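Local coordinates for beta-N-acetylglucosaminidase-like protein Glycoside hydrolase family 20 (Flavobacterium johnsoniae, PDB 6YHH) that probably hydrolyses terminal N-acetylhexosamine units from chitin-derived oligosaccharides, as a family 20 beta-N-acetylglucosaminidase of a bacterial chitin utilization system, at residues I279-L284 against G320-A325; L284-P289 against P327-F332; G602-S607 against P615-S620; T554-A559 against A658-S663; G87-E92 against R143-G148. All coordinates share one frame; numbering follows the deposited sequence.

Contact 1 of 5, residues I279-L284 against G320-A325; sequences IFSPTL and GKDWDA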
# COMPACT_ATOMS: atom_id res chain seq x y z
N ILE A 279 10.16 -24.34 16.58
CA ILE A 279 10.37 -25.62 15.93
C ILE A 279 9.41 -26.57 16.55
O ILE A 279 9.43 -26.74 17.81
CB ILE A 279 11.82 -26.15 16.11
CG1 ILE A 279 12.81 -25.14 15.57
CG2 ILE A 279 11.92 -27.47 15.37
CD1 ILE A 279 14.28 -25.44 15.87
N PHE A 280 8.57 -27.22 15.77
CA PHE A 280 7.48 -28.03 16.28
C PHE A 280 7.64 -29.48 15.90
O PHE A 280 8.36 -29.83 14.91
CB PHE A 280 6.12 -27.43 15.85
CG PHE A 280 5.94 -26.00 16.39
CD1 PHE A 280 5.53 -25.76 17.70
CD2 PHE A 280 6.32 -24.93 15.63
CE1 PHE A 280 5.51 -24.46 18.21
CE2 PHE A 280 6.25 -23.64 16.11
CZ PHE A 280 5.84 -23.40 17.40
N SER A 281 6.95 -30.35 16.65
CA SER A 281 7.03 -31.78 16.40
C SER A 281 6.21 -32.43 15.25
O SER A 281 6.58 -33.51 14.81
CB SER A 281 6.74 -32.51 17.70
OG SER A 281 5.43 -32.34 18.06
N PRO A 282 5.11 -31.83 14.78
CA PRO A 282 4.31 -32.56 13.81
C PRO A 282 5.09 -32.79 12.48
O PRO A 282 5.67 -31.86 11.92
CB PRO A 282 3.10 -31.64 13.57
CG PRO A 282 2.93 -30.93 14.89
CD PRO A 282 4.35 -30.67 15.31
N THR A 283 5.16 -34.03 12.08
CA THR A 283 6.01 -34.47 11.00
C THR A 283 5.25 -35.50 10.17
O THR A 283 4.67 -36.50 10.72
CB THR A 283 7.32 -35.16 11.54
OG1 THR A 283 7.95 -34.35 12.53
CG2 THR A 283 8.35 -35.40 10.47
N LEU A 284 5.33 -35.37 8.86
CA LEU A 284 4.78 -36.41 7.98
C LEU A 284 5.44 -37.76 8.16
O LEU A 284 6.63 -37.84 8.45
CB LEU A 284 4.97 -36.00 6.54
CG LEU A 284 3.99 -34.97 6.05
CD1 LEU A 284 3.15 -34.07 6.93
CD2 LEU A 284 4.24 -34.57 4.58
N GLY A 320 12.78 -35.15 14.78
CA GLY A 320 12.88 -36.57 14.74
C GLY A 320 12.20 -37.28 15.95
O GLY A 320 12.18 -38.51 15.98
N LYS A 321 11.58 -36.55 16.86
CA LYS A 321 11.04 -37.16 18.11
C LYS A 321 9.87 -38.11 17.83
O LYS A 321 9.85 -39.23 18.36
CB LYS A 321 10.70 -36.13 19.15
CG LYS A 321 11.89 -35.31 19.75
CD LYS A 321 13.12 -36.10 20.12
CE LYS A 321 14.17 -35.30 20.90
NZ LYS A 321 15.50 -36.01 20.73
N ASP A 322 8.90 -37.70 17.00
CA ASP A 322 7.82 -38.62 16.67
C ASP A 322 8.32 -39.83 15.88
O ASP A 322 7.84 -40.99 16.09
CB ASP A 322 6.72 -37.91 15.91
CG ASP A 322 5.93 -36.93 16.77
OD1 ASP A 322 6.07 -36.82 18.03
OD2 ASP A 322 5.05 -36.25 16.13
N TRP A 323 9.26 -39.61 14.97
CA TRP A 323 9.87 -40.73 14.26
C TRP A 323 10.51 -41.74 15.21
O TRP A 323 10.27 -42.95 15.07
CB TRP A 323 10.85 -40.24 13.22
CG TRP A 323 10.18 -39.61 12.01
CD1 TRP A 323 8.88 -39.26 11.87
CD2 TRP A 323 10.84 -39.24 10.79
NE1 TRP A 323 8.69 -38.69 10.60
CE2 TRP A 323 9.88 -38.71 9.92
CE3 TRP A 323 12.16 -39.32 10.36
CZ2 TRP A 323 10.19 -38.28 8.64
CZ3 TRP A 323 12.49 -38.93 9.09
CH2 TRP A 323 11.52 -38.37 8.25
N ASP A 324 11.31 -41.25 16.15
CA ASP A 324 12.01 -42.09 17.14
C ASP A 324 11.01 -42.93 17.95
O ASP A 324 11.32 -44.05 18.34
CB ASP A 324 12.80 -41.21 18.08
CG ASP A 324 14.02 -40.60 17.46
OD1 ASP A 324 14.48 -40.98 16.38
OD2 ASP A 324 14.54 -39.68 18.17
N ALA A 325 9.84 -42.38 18.24
CA ALA A 325 8.88 -43.01 19.14
C ALA A 325 7.99 -43.98 18.43
O ALA A 325 7.33 -44.73 19.08
CB ALA A 325 8.01 -41.95 19.76
O HOH W 1 8.54 -35.15 15.84
O HOH W 2 3.63 -34.02 16.94
O HOH W 3 3.69 -36.06 13.84
O HOH W 4 9.77 -36.75 13.97
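The indole of Trp323 makes the one direct hydrogen bond between the 279-284 loop and helix 321-325. With CG beside the backbone N (chi1 -73°), the ring swings toward the loop, and NE1 donates to Leu284 O at 3.1 Å. The oxygen lies in the indole plane, whereas the N-H comes in above the carbonyl plane of Leu284, and the bond is bent (146° at hydrogen). Thr283 crosses the indole at about a right angle, its CG2, anti to the backbone N, lying 3.3 Å from Trp323 NE1. The same rotamer places Thr283 OG1 beside its own N, from where it donates to Ser281 O at 2.8 Å, two residues back.

Asp322 points its carboxylate at the loop, but OD2 and Ser281 O, 3.4 Å apart, are both acceptors, so water mediates. Two waters donate to Asp322 OD2, one also bonded to Ser281 OG and the other accepting from Thr283 N. Another joins Ser281 O to Asp322 N, at the start of the helix.

An alanine in place of Trp323 would remove the indole N-H and the surface beside Thr283, and would probably loosen the loop at Leu284 O. The contact belongs to the catalytic domain, a TIM barrel in this family, where helix 321-325 follows the predicted proton donor Glu317. Trp323 packs on Leu344 of helix 341-358, Pro282 and Leu284 on helix 238-243.

Contact 2 of 5, residues L284-P289 against P327-F332; sequences LDPSNP and PKIQEF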
# COMPACT_ATOMS: atom_id res chain seq x y z
N LEU A 284 5.33 -35.37 8.86
CA LEU A 284 4.78 -36.41 7.98
C LEU A 284 5.44 -37.76 8.16
O LEU A 284 6.63 -37.84 8.45
CB LEU A 284 4.97 -36.00 6.54
CG LEU A 284 3.99 -34.97 6.05
CD1 LEU A 284 3.15 -34.07 6.93
CD2 LEU A 284 4.24 -34.57 4.58
N ASP A 285 4.64 -38.80 7.99
CA ASP A 285 5.08 -40.19 8.21
C ASP A 285 5.62 -40.79 6.93
O ASP A 285 4.85 -41.16 6.02
CB ASP A 285 3.92 -41.03 8.81
CG ASP A 285 4.28 -42.48 9.06
OD1 ASP A 285 5.39 -42.94 8.75
OD2 ASP A 285 3.36 -43.19 9.61
N PRO A 286 6.95 -41.00 6.88
CA PRO A 286 7.54 -41.52 5.64
C PRO A 286 7.35 -43.05 5.45
O PRO A 286 7.81 -43.55 4.41
CB PRO A 286 9.00 -41.25 5.84
CG PRO A 286 9.23 -41.42 7.32
CD PRO A 286 7.95 -40.88 7.93
N SER A 287 6.72 -43.69 6.43
CA SER A 287 6.40 -45.12 6.34
C SER A 287 5.01 -45.35 5.82
O SER A 287 4.64 -46.52 5.52
CB SER A 287 6.63 -45.74 7.72
OG SER A 287 5.57 -45.60 8.62
N ASN A 288 4.20 -44.31 5.69
CA ASN A 288 2.79 -44.49 5.38
C ASN A 288 2.62 -44.26 3.91
O ASN A 288 2.88 -43.16 3.40
CB ASN A 288 1.95 -43.48 6.20
CG ASN A 288 0.46 -43.65 6.05
OD1 ASN A 288 -0.06 -44.23 5.07
ND2 ASN A 288 -0.27 -43.12 7.02
N PRO A 289 2.08 -45.25 3.17
CA PRO A 289 1.87 -45.06 1.75
C PRO A 289 0.93 -43.91 1.40
O PRO A 289 1.09 -43.29 0.30
CB PRO A 289 1.24 -46.41 1.29
CG PRO A 289 1.50 -47.36 2.38
CD PRO A 289 1.63 -46.58 3.65
N PRO A 327 6.96 -47.12 16.61
CA PRO A 327 7.46 -48.45 16.27
C PRO A 327 7.39 -48.86 14.78
O PRO A 327 8.29 -49.51 14.28
CB PRO A 327 6.52 -49.35 17.12
CG PRO A 327 6.04 -48.51 18.18
CD PRO A 327 5.86 -47.17 17.58
N LYS A 328 6.36 -48.40 14.06
CA LYS A 328 6.23 -48.63 12.64
C LYS A 328 7.29 -47.96 11.83
O LYS A 328 7.76 -48.54 10.85
CB LYS A 328 4.88 -48.20 12.10
CG LYS A 328 3.80 -49.09 12.66
CD LYS A 328 2.39 -48.64 12.38
CE LYS A 328 1.49 -49.88 12.38
NZ LYS A 328 0.12 -49.48 12.72
N ILE A 329 7.64 -46.72 12.18
CA ILE A 329 8.69 -46.00 11.48
C ILE A 329 10.02 -46.69 11.79
O ILE A 329 10.87 -46.83 10.94
CB ILE A 329 8.66 -44.51 11.88
CG1 ILE A 329 7.32 -43.92 11.37
CG2 ILE A 329 9.90 -43.76 11.34
CD1 ILE A 329 7.06 -42.46 11.68
N GLN A 330 10.20 -47.15 13.04
CA GLN A 330 11.42 -47.91 13.36
C GLN A 330 11.54 -49.20 12.57
O GLN A 330 12.65 -49.51 12.10
CB GLN A 330 11.53 -48.12 14.87
CG GLN A 330 11.64 -46.84 15.68
CD GLN A 330 12.70 -45.89 15.16
OE1 GLN A 330 12.41 -44.73 14.80
NE2 GLN A 330 13.95 -46.38 15.07
N GLU A 331 10.46 -49.95 12.40
CA GLU A 331 10.51 -51.14 11.52
C GLU A 331 10.83 -50.79 10.09
O GLU A 331 11.52 -51.54 9.40
CB GLU A 331 9.20 -51.91 11.54
CG GLU A 331 8.98 -52.86 12.69
CD GLU A 331 10.04 -53.94 12.79
OE1 GLU A 331 10.05 -54.83 11.91
OE2 GLU A 331 10.87 -53.83 13.70
N PHE A 332 10.30 -49.65 9.61
CA PHE A 332 10.53 -49.23 8.24
C PHE A 332 12.00 -48.88 8.04
O PHE A 332 12.58 -49.14 6.97
CB PHE A 332 9.65 -48.00 7.99
CG PHE A 332 9.63 -47.54 6.59
CD1 PHE A 332 8.73 -48.08 5.67
CD2 PHE A 332 10.48 -46.56 6.18
CE1 PHE A 332 8.74 -47.67 4.37
CE2 PHE A 332 10.45 -46.09 4.89
CZ PHE A 332 9.59 -46.67 3.98
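No hydrogen bond passes between the 284-289 loop and helix 327-335; the polar bonds here shape the loop, and contact with the helix is by packing. Asp285 OD1 is gripped twice from within the loop. Ser287 OG donates to it at 2.7 Å, on the syn lone pair of Asp285 OD1, and Ser287 N donates at 2.8 Å from above the carboxylate plane. Two torsions make this possible: Asp285 CG is anti to its backbone N (chi1 -180°), and Ser287 OG sits in the crowded position between its own N and carbonyl carbon (chi1 83°).

The main aromatic interaction is CH-pi. Ser287 CA stands almost squarely over the Phe332 ring, 3.9 Å from the centroid and 13° off the normal, and Ser287 CB leans on Phe332 CG at 3.7 Å. Phe332 presents this face because its CG is anti to the backbone N. Pro286 O, obliquely placed, approaches Phe332 CZ at 3.6 Å and is hydrogen-bonded to Tyr292.

Van der Waals packing centres on Ile329. Its CG1-CD1 arm runs past Asp285 in the opposite direction, with Ile329 CG1 3.4 Å from Asp285 OD1, so the gripped carboxylate oxygen also lies against hydrocarbon. The arm meets Pro286 CD crosswise. Leu344 of helix 341-358 touches Pro286, Ile329 and Phe332 and closes the cluster.

An Asx turn at Asp285 overlaps a type I beta turn from Asp285 to Asn288, and Asn288 then serves as N-cap, its OD1 accepting from Lys290 N, for helix 289-302 of the catalytic barrel.

Contact 3 of 5, residues G602-S607 against P615-S620; sequences GLVELS and PILPLS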
# COMPACT_ATOMS: atom_id res chain seq x y z
N GLY A 602 10.52 15.77 24.47
CA GLY A 602 9.42 15.64 23.56
C GLY A 602 8.60 14.40 23.77
O GLY A 602 7.35 14.44 23.76
N LEU A 603 9.28 13.30 24.09
CA LEU A 603 8.58 12.07 24.38
C LEU A 603 7.74 12.16 25.66
O LEU A 603 6.58 11.70 25.76
CB LEU A 603 9.57 10.93 24.48
CG LEU A 603 10.29 10.54 23.18
CD1 LEU A 603 11.30 9.42 23.51
CD2 LEU A 603 9.26 10.10 22.15
N VAL A 604 8.34 12.78 26.69
CA VAL A 604 7.59 12.99 27.95
C VAL A 604 6.33 13.85 27.71
O VAL A 604 5.21 13.51 28.18
CB VAL A 604 8.51 13.55 29.05
CG1 VAL A 604 7.72 14.01 30.25
CG2 VAL A 604 9.53 12.47 29.47
N GLU A 605 6.46 14.87 26.91
CA GLU A 605 5.32 15.75 26.54
C GLU A 605 4.28 14.87 25.84
O GLU A 605 3.07 14.92 26.19
CB GLU A 605 5.70 16.85 25.59
CG GLU A 605 6.61 17.92 26.10
CD GLU A 605 6.58 19.04 25.04
OE1 GLU A 605 5.63 19.82 25.01
OE2 GLU A 605 7.45 19.10 24.19
N LEU A 606 4.70 14.08 24.84
CA LEU A 606 3.72 13.23 24.13
C LEU A 606 3.00 12.27 24.98
O LEU A 606 1.79 11.98 24.78
CB LEU A 606 4.39 12.41 23.01
CG LEU A 606 4.96 13.17 21.81
CD1 LEU A 606 5.66 12.20 20.89
CD2 LEU A 606 3.93 14.02 21.12
N SER A 607 3.75 11.68 25.95
CA SER A 607 3.20 10.64 26.79
C SER A 607 1.96 10.98 27.62
O SER A 607 1.16 10.07 27.93
CB SER A 607 4.28 10.06 27.68
OG SER A 607 4.50 10.92 28.79
N PRO A 615 6.20 2.64 27.07
CA PRO A 615 7.30 1.63 27.07
C PRO A 615 8.66 2.17 26.66
O PRO A 615 9.66 1.54 26.99
CB PRO A 615 6.82 0.57 26.10
CG PRO A 615 5.34 0.75 26.00
CD PRO A 615 5.05 2.22 26.24
N ILE A 616 8.71 3.29 25.96
CA ILE A 616 9.99 3.77 25.56
C ILE A 616 10.55 4.80 26.51
O ILE A 616 11.75 5.06 26.47
CB ILE A 616 10.09 4.32 24.14
CG1 ILE A 616 9.19 5.44 23.93
CG2 ILE A 616 9.80 3.17 23.17
CD1 ILE A 616 9.37 6.08 22.54
N LEU A 617 9.71 5.36 27.36
CA LEU A 617 10.21 6.42 28.28
C LEU A 617 11.41 5.98 29.11
O LEU A 617 12.33 6.78 29.35
CB LEU A 617 9.05 6.95 29.19
CG LEU A 617 7.96 7.76 28.48
CD1 LEU A 617 7.00 8.24 29.53
CD2 LEU A 617 8.50 8.90 27.61
N PRO A 618 11.45 4.74 29.64
CA PRO A 618 12.60 4.41 30.47
C PRO A 618 13.91 4.46 29.67
O PRO A 618 14.99 4.85 30.19
CB PRO A 618 12.32 2.98 30.93
CG PRO A 618 10.78 2.93 30.91
CD PRO A 618 10.41 3.69 29.69
N LEU A 619 13.83 4.14 28.38
CA LEU A 619 14.97 4.04 27.55
C LEU A 619 15.45 5.45 27.16
O LEU A 619 16.66 5.79 27.21
CB LEU A 619 14.68 3.18 26.28
CG LEU A 619 15.93 2.76 25.49
CD1 LEU A 619 16.85 1.87 26.27
CD2 LEU A 619 15.54 2.02 24.16
N SER A 620 14.51 6.33 26.84
CA SER A 620 14.85 7.69 26.45
C SER A 620 15.33 8.44 27.68
O SER A 620 16.22 9.27 27.59
CB SER A 620 13.71 8.42 25.74
OG SER A 620 12.50 8.59 26.56
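Apolar contacts dominate where the end of helix 583-607 meets the start of helix 617-634. Leu617, with CG beside its backbone N, spreads its two methyls over the other helix: CD2 rests 3.9 Å from Leu603 CB and also meets Val604 CG2, crossing that side chain at about a right angle, while CD1 reaches Ser607. Both methyls of Leu603 meet the tip of Ile616, Leu603 CD1 lying 4.0 Å from Ile616 CD1. Leu603 CD1 also presses on Ser620 CB at 3.4 Å, closer than van der Waals contact usually brings two carbons.

Between the two segments no hydrogen bond forms. Ser607 OG donates to Val604 O at 2.8 Å, in the carbonyl plane and on a lone pair, leaving the hydroxyl against Leu617 CD1 at 3.7 Å. Ser620 OG is hydrogen-bonded to Asn600 of helix 583-607 and so joins the two helices.

An alanine in place of Ser607 would lose the bond to Val604 O and would probably thin the packing on Leu617. With Phe528 of helix 523-529 covering Leu603 and Ile616, the chemistry implies a helical hairpin packed mainly through hydrocarbon, the hydroxyl of Ser607 satisfied by its own helix and that of Ser620 by Asn600 across the pair.

Contact 4 of 5, residues T554-A559 against A658-S663; sequences TLFADA and ADVELS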
# COMPACT_ATOMS: atom_id res chain seq x y z
N THR A 554 2.40 -2.97 15.65
CA THR A 554 2.16 -1.53 15.45
C THR A 554 2.84 -0.66 16.51
O THR A 554 2.40 0.48 16.78
CB THR A 554 0.64 -1.31 15.51
OG1 THR A 554 0.19 -1.83 16.74
CG2 THR A 554 -0.11 -1.99 14.34
N LEU A 555 3.91 -1.17 17.09
CA LEU A 555 4.50 -0.58 18.28
C LEU A 555 5.90 -0.12 17.96
O LEU A 555 6.38 -0.24 16.84
CB LEU A 555 4.45 -1.59 19.41
CG LEU A 555 3.06 -2.10 19.86
CD1 LEU A 555 3.19 -2.99 21.11
CD2 LEU A 555 2.11 -0.94 20.10
N PHE A 556 6.60 0.41 19.00
CA PHE A 556 7.87 1.04 18.68
C PHE A 556 8.90 0.17 17.99
O PHE A 556 9.58 0.63 17.06
CB PHE A 556 8.48 1.62 19.94
CG PHE A 556 9.65 2.58 19.70
CD1 PHE A 556 9.46 3.81 19.11
CD2 PHE A 556 10.91 2.19 20.07
CE1 PHE A 556 10.55 4.65 18.91
CE2 PHE A 556 12.00 3.00 19.86
CZ PHE A 556 11.81 4.24 19.30
N ALA A 557 9.03 -1.08 18.38
CA ALA A 557 10.00 -1.96 17.73
C ALA A 557 9.75 -2.13 16.22
O ALA A 557 10.68 -2.28 15.44
CB ALA A 557 10.03 -3.32 18.38
N ASP A 558 8.46 -2.05 15.85
CA ASP A 558 8.03 -2.19 14.46
C ASP A 558 8.37 -1.00 13.61
O ASP A 558 8.48 -1.15 12.42
CB ASP A 558 6.54 -2.51 14.44
CG ASP A 558 6.27 -3.67 15.33
OD1 ASP A 558 6.84 -4.77 15.02
OD2 ASP A 558 5.54 -3.54 16.31
N ALA A 559 8.61 0.17 14.22
CA ALA A 559 9.10 1.37 13.54
C ALA A 559 10.58 1.50 13.48
O ALA A 559 11.11 2.29 12.70
CB ALA A 559 8.52 2.60 14.28
N ALA A 658 10.65 -2.23 25.28
CA ALA A 658 10.04 -2.07 23.93
C ALA A 658 10.63 -3.00 22.88
O ALA A 658 10.38 -2.80 21.69
CB ALA A 658 9.99 -0.65 23.48
N ASP A 659 11.41 -4.03 23.28
CA ASP A 659 12.07 -4.91 22.33
C ASP A 659 12.93 -4.16 21.35
O ASP A 659 13.10 -4.55 20.23
CB ASP A 659 11.02 -5.83 21.63
CG ASP A 659 10.56 -7.00 22.53
OD1 ASP A 659 11.29 -7.33 23.53
OD2 ASP A 659 9.45 -7.57 22.32
N VAL A 660 13.59 -3.11 21.85
CA VAL A 660 14.62 -2.46 21.09
C VAL A 660 15.85 -2.26 22.00
O VAL A 660 15.75 -2.44 23.22
CB VAL A 660 14.21 -1.07 20.55
CG1 VAL A 660 13.03 -1.17 19.63
CG2 VAL A 660 13.88 -0.10 21.68
N GLU A 661 16.93 -1.81 21.37
CA GLU A 661 18.15 -1.45 22.01
C GLU A 661 18.65 -0.13 21.49
O GLU A 661 18.40 0.29 20.37
CB GLU A 661 19.18 -2.53 21.79
CG GLU A 661 19.67 -2.72 20.36
CD GLU A 661 20.45 -3.97 20.11
OE1 GLU A 661 20.36 -4.90 20.93
OE2 GLU A 661 21.14 -4.07 19.05
N LEU A 662 19.37 0.57 22.37
CA LEU A 662 20.09 1.78 21.98
C LEU A 662 21.43 1.47 21.31
O LEU A 662 22.30 0.86 21.92
CB LEU A 662 20.37 2.69 23.21
CG LEU A 662 19.19 3.44 23.82
CD1 LEU A 662 19.56 3.97 25.22
CD2 LEU A 662 18.71 4.54 22.89
N SER A 663 21.55 1.79 20.03
CA SER A 663 22.73 1.37 19.28
C SER A 663 23.82 2.42 19.28
O SER A 663 24.75 2.36 18.53
CB SER A 663 22.31 0.95 17.87
OG SER A 663 21.64 2.00 17.19
O HOH W 5 7.80 -2.33 20.81
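Strand 660-662, half of a two-stranded antiparallel sheet with strand 532-534, meets the short, irregular helix 556-559 in the largely helical C-terminal region. Val660 is the side chain on which the contact turns. Its CG1 lies beside the backbone N and its CG2 in the crowded position between N and carbonyl carbon, so both methyls face the Phe556 ring. CG1 meets Phe556 CD2 at 4.0 Å and also settles on the backbone of Ala557, 3.7 Å from Ala557 CA; CG2 lies 4.1 Å from Phe556 CE2.

Phe556, with CG anti to its backbone N (chi1 -167°), crosses Val660 at about a right angle, and the methyl CG1 approaches the ring obliquely. The ring is further enclosed by Ile516, Val525 and Ile616, while Leu619 of helix 617-634 packs on Val660.

Ala557 points its CB toward the turn before the strand. Ala658 and Asp659 both take left-handed backbone conformations there, which swings their carbonyls around this methyl: Ala557 CB is 3.4 Å from Ala658 O and 3.8 Å from Asp659 O. The carboxylate of Asp659 is held by Tyr547.

Asp558 folds back over the start of the helix, and its OD2 accepts from Leu555 N through its anti lone pair, at 3.0 Å, while OD1 pairs with Arg540. Leu555 itself packs on Phe59 of the second subunit. A single water ties the two backbones, accepting from Ala557 N at 3.0 Å and donating to Ala658 O at 2.8 Å.

Contact 5 of 5, residues G87-E92 against R143-G148; sequences GLYEDE and RFTWRG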
# COMPACT_ATOMS: atom_id res chain seq x y z
N GLY A 87 14.93 -18.58 -16.03
CA GLY A 87 15.60 -19.76 -15.58
C GLY A 87 16.98 -19.31 -15.17
O GLY A 87 17.31 -18.09 -15.16
N LEU A 88 17.80 -20.32 -14.90
CA LEU A 88 19.17 -20.09 -14.53
C LEU A 88 20.10 -20.23 -15.80
O LEU A 88 19.66 -20.75 -16.86
CB LEU A 88 19.57 -21.21 -13.60
CG LEU A 88 18.75 -21.38 -12.34
CD1 LEU A 88 19.44 -22.47 -11.51
CD2 LEU A 88 18.68 -20.05 -11.62
N TYR A 89 21.30 -19.72 -15.64
CA TYR A 89 22.38 -19.70 -16.62
C TYR A 89 22.07 -18.89 -17.85
O TYR A 89 22.70 -19.10 -18.87
CB TYR A 89 22.70 -21.12 -17.07
CG TYR A 89 22.86 -22.12 -15.97
CD1 TYR A 89 24.02 -22.09 -15.17
CD2 TYR A 89 21.98 -23.18 -15.84
CE1 TYR A 89 24.20 -22.98 -14.14
CE2 TYR A 89 22.18 -24.15 -14.77
CZ TYR A 89 23.27 -24.01 -13.95
OH TYR A 89 23.54 -24.99 -12.95
N GLU A 90 21.11 -17.96 -17.83
CA GLU A 90 20.91 -17.11 -18.97
C GLU A 90 22.00 -16.08 -19.07
O GLU A 90 22.58 -15.65 -18.08
CB GLU A 90 19.58 -16.38 -18.83
CG GLU A 90 18.35 -17.21 -19.00
CD GLU A 90 18.10 -17.52 -20.46
OE1 GLU A 90 17.89 -16.57 -21.33
OE2 GLU A 90 18.19 -18.74 -20.73
N ASP A 91 22.25 -15.64 -20.29
CA ASP A 91 23.12 -14.51 -20.51
C ASP A 91 22.34 -13.24 -20.18
O ASP A 91 21.38 -12.87 -20.90
CB ASP A 91 23.56 -14.46 -22.02
CG ASP A 91 24.48 -13.35 -22.31
OD1 ASP A 91 24.58 -12.39 -21.56
OD2 ASP A 91 25.13 -13.32 -23.39
N GLU A 92 22.67 -12.62 -19.05
CA GLU A 92 21.94 -11.45 -18.52
C GLU A 92 22.78 -10.20 -18.70
O GLU A 92 22.51 -9.16 -18.10
CB GLU A 92 21.68 -11.66 -16.99
CG GLU A 92 20.70 -12.75 -16.71
CD GLU A 92 20.49 -12.85 -15.22
OE1 GLU A 92 19.74 -11.96 -14.71
OE2 GLU A 92 21.11 -13.71 -14.55
N ARG A 143 27.66 -11.78 -11.28
CA ARG A 143 28.57 -12.76 -10.74
C ARG A 143 27.97 -14.11 -10.52
O ARG A 143 28.61 -15.15 -10.86
CB ARG A 143 29.17 -12.22 -9.42
CG ARG A 143 30.22 -13.14 -8.79
CD ARG A 143 30.76 -12.56 -7.48
NE ARG A 143 31.62 -13.55 -6.86
CZ ARG A 143 31.84 -13.62 -5.53
NH1 ARG A 143 31.26 -12.76 -4.70
NH2 ARG A 143 32.56 -14.59 -5.00
N PHE A 144 26.71 -14.19 -10.02
CA PHE A 144 26.04 -15.47 -9.78
C PHE A 144 24.77 -15.48 -10.54
O PHE A 144 24.09 -14.41 -10.69
CB PHE A 144 25.69 -15.64 -8.26
CG PHE A 144 26.90 -15.74 -7.37
CD1 PHE A 144 27.61 -16.94 -7.32
CD2 PHE A 144 27.35 -14.67 -6.58
CE1 PHE A 144 28.76 -17.03 -6.51
CE2 PHE A 144 28.46 -14.79 -5.78
CZ PHE A 144 29.15 -15.99 -5.74
N THR A 145 24.37 -16.68 -10.92
CA THR A 145 23.13 -16.81 -11.66
C THR A 145 21.81 -16.84 -10.82
O THR A 145 20.76 -16.52 -11.36
CB THR A 145 23.17 -18.06 -12.63
OG1 THR A 145 22.20 -17.92 -13.67
CG2 THR A 145 22.96 -19.36 -11.92
N TRP A 146 21.89 -17.24 -9.55
CA TRP A 146 20.75 -17.36 -8.63
C TRP A 146 20.88 -16.23 -7.67
O TRP A 146 21.76 -16.22 -6.86
CB TRP A 146 20.79 -18.73 -7.92
CG TRP A 146 19.62 -18.99 -7.06
CD1 TRP A 146 19.16 -18.20 -6.00
CD2 TRP A 146 18.73 -20.09 -7.17
NE1 TRP A 146 18.04 -18.79 -5.43
CE2 TRP A 146 17.71 -19.91 -6.15
CE3 TRP A 146 18.64 -21.17 -8.04
CZ2 TRP A 146 16.73 -20.84 -5.95
CZ3 TRP A 146 17.61 -22.08 -7.87
CH2 TRP A 146 16.68 -21.89 -6.80
N ARG A 147 20.04 -15.20 -7.81
CA ARG A 147 20.09 -14.01 -6.98
C ARG A 147 18.66 -13.76 -6.46
O ARG A 147 17.82 -13.16 -7.14
CB ARG A 147 20.62 -12.81 -7.76
CG ARG A 147 21.93 -13.14 -8.47
CD ARG A 147 22.46 -11.98 -9.25
NE ARG A 147 21.51 -11.40 -10.17
CZ ARG A 147 21.16 -11.94 -11.33
NH1 ARG A 147 21.80 -13.02 -11.80
NH2 ARG A 147 20.23 -11.40 -12.04
N GLY A 148 18.41 -14.29 -5.25
CA GLY A 148 17.06 -14.52 -4.78
C GLY A 148 16.60 -13.83 -3.49
O GLY A 148 17.42 -13.42 -2.63
O HOH W 6 22.57 -15.78 -15.33
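Arg147 NH1 is gripped by two nearly straight hydrogen bonds, both in the guanidinium plane: one to Glu92 OE2 at 2.9 Å (164° at hydrogen), the other to Phe144 O at 2.9 Å (165°). The second lies also in the plane of the carbonyl and ties the arginine back to the loop just before its own strand. NH2 takes the other carboxylate oxygen, Glu92 OE1, at 2.8 Å, and bonds to Lys174 O besides. The salt bridge is thus bidentate and end-on, with syn lone pairs used on both oxygens, although the two planes are turned 35° apart. Glu92 reaches out extended beyond CG, whereas Arg147 bends at chi3 to meet it tip to tip. Glu92 OE1 also bonds to His115, and this concentration of donors would be expected to keep the carboxylate ionised.

Thr145 forms the second polar link. With OG1 anti to its backbone N, it accepts from Tyr89 N at 2.8 Å and donates to a water. That water in turn donates to Glu90 O and to Glu92 OE2, joining the threonine to the salt bridge.

The apolar share falls to Leu88, which crosses Trp146 obliquely and sets both methyls near the ring, each 3.8 Å from Trp146 CE3. Leu444 of strand 443-450 backs this pair, and the indole N-H of Trp146 is taken up by Glu447.

The contact docks the N-terminal alpha/beta domain of family 20 enzymes onto their catalytic TIM barrel, at the beginning of the barrel strand 146-152.

In the fold
The contacts fall into two touching pairs and one that stands apart. Contacts 1 and 2 share Leu284 and have centres about 12 Å apart; Trp323 of contact 1 packs on Pro286 and Ile329 of contact 2, with Trp323 CZ2 3.5 Å from Pro286 CD. Contact 1 lies near the predicted active site: the side chain of Thr283 is about 9 Å from that of Glu317, the predicted proton donor. Contacts 3 and 4, centres about 13 Å apart, meet through Ile616 and Phe556, and contact 3 is nested in the chain loop that contact 4 closes. Contact 5, the domain interface, lies about 37 Å from contacts 1 and 4, centre to centre.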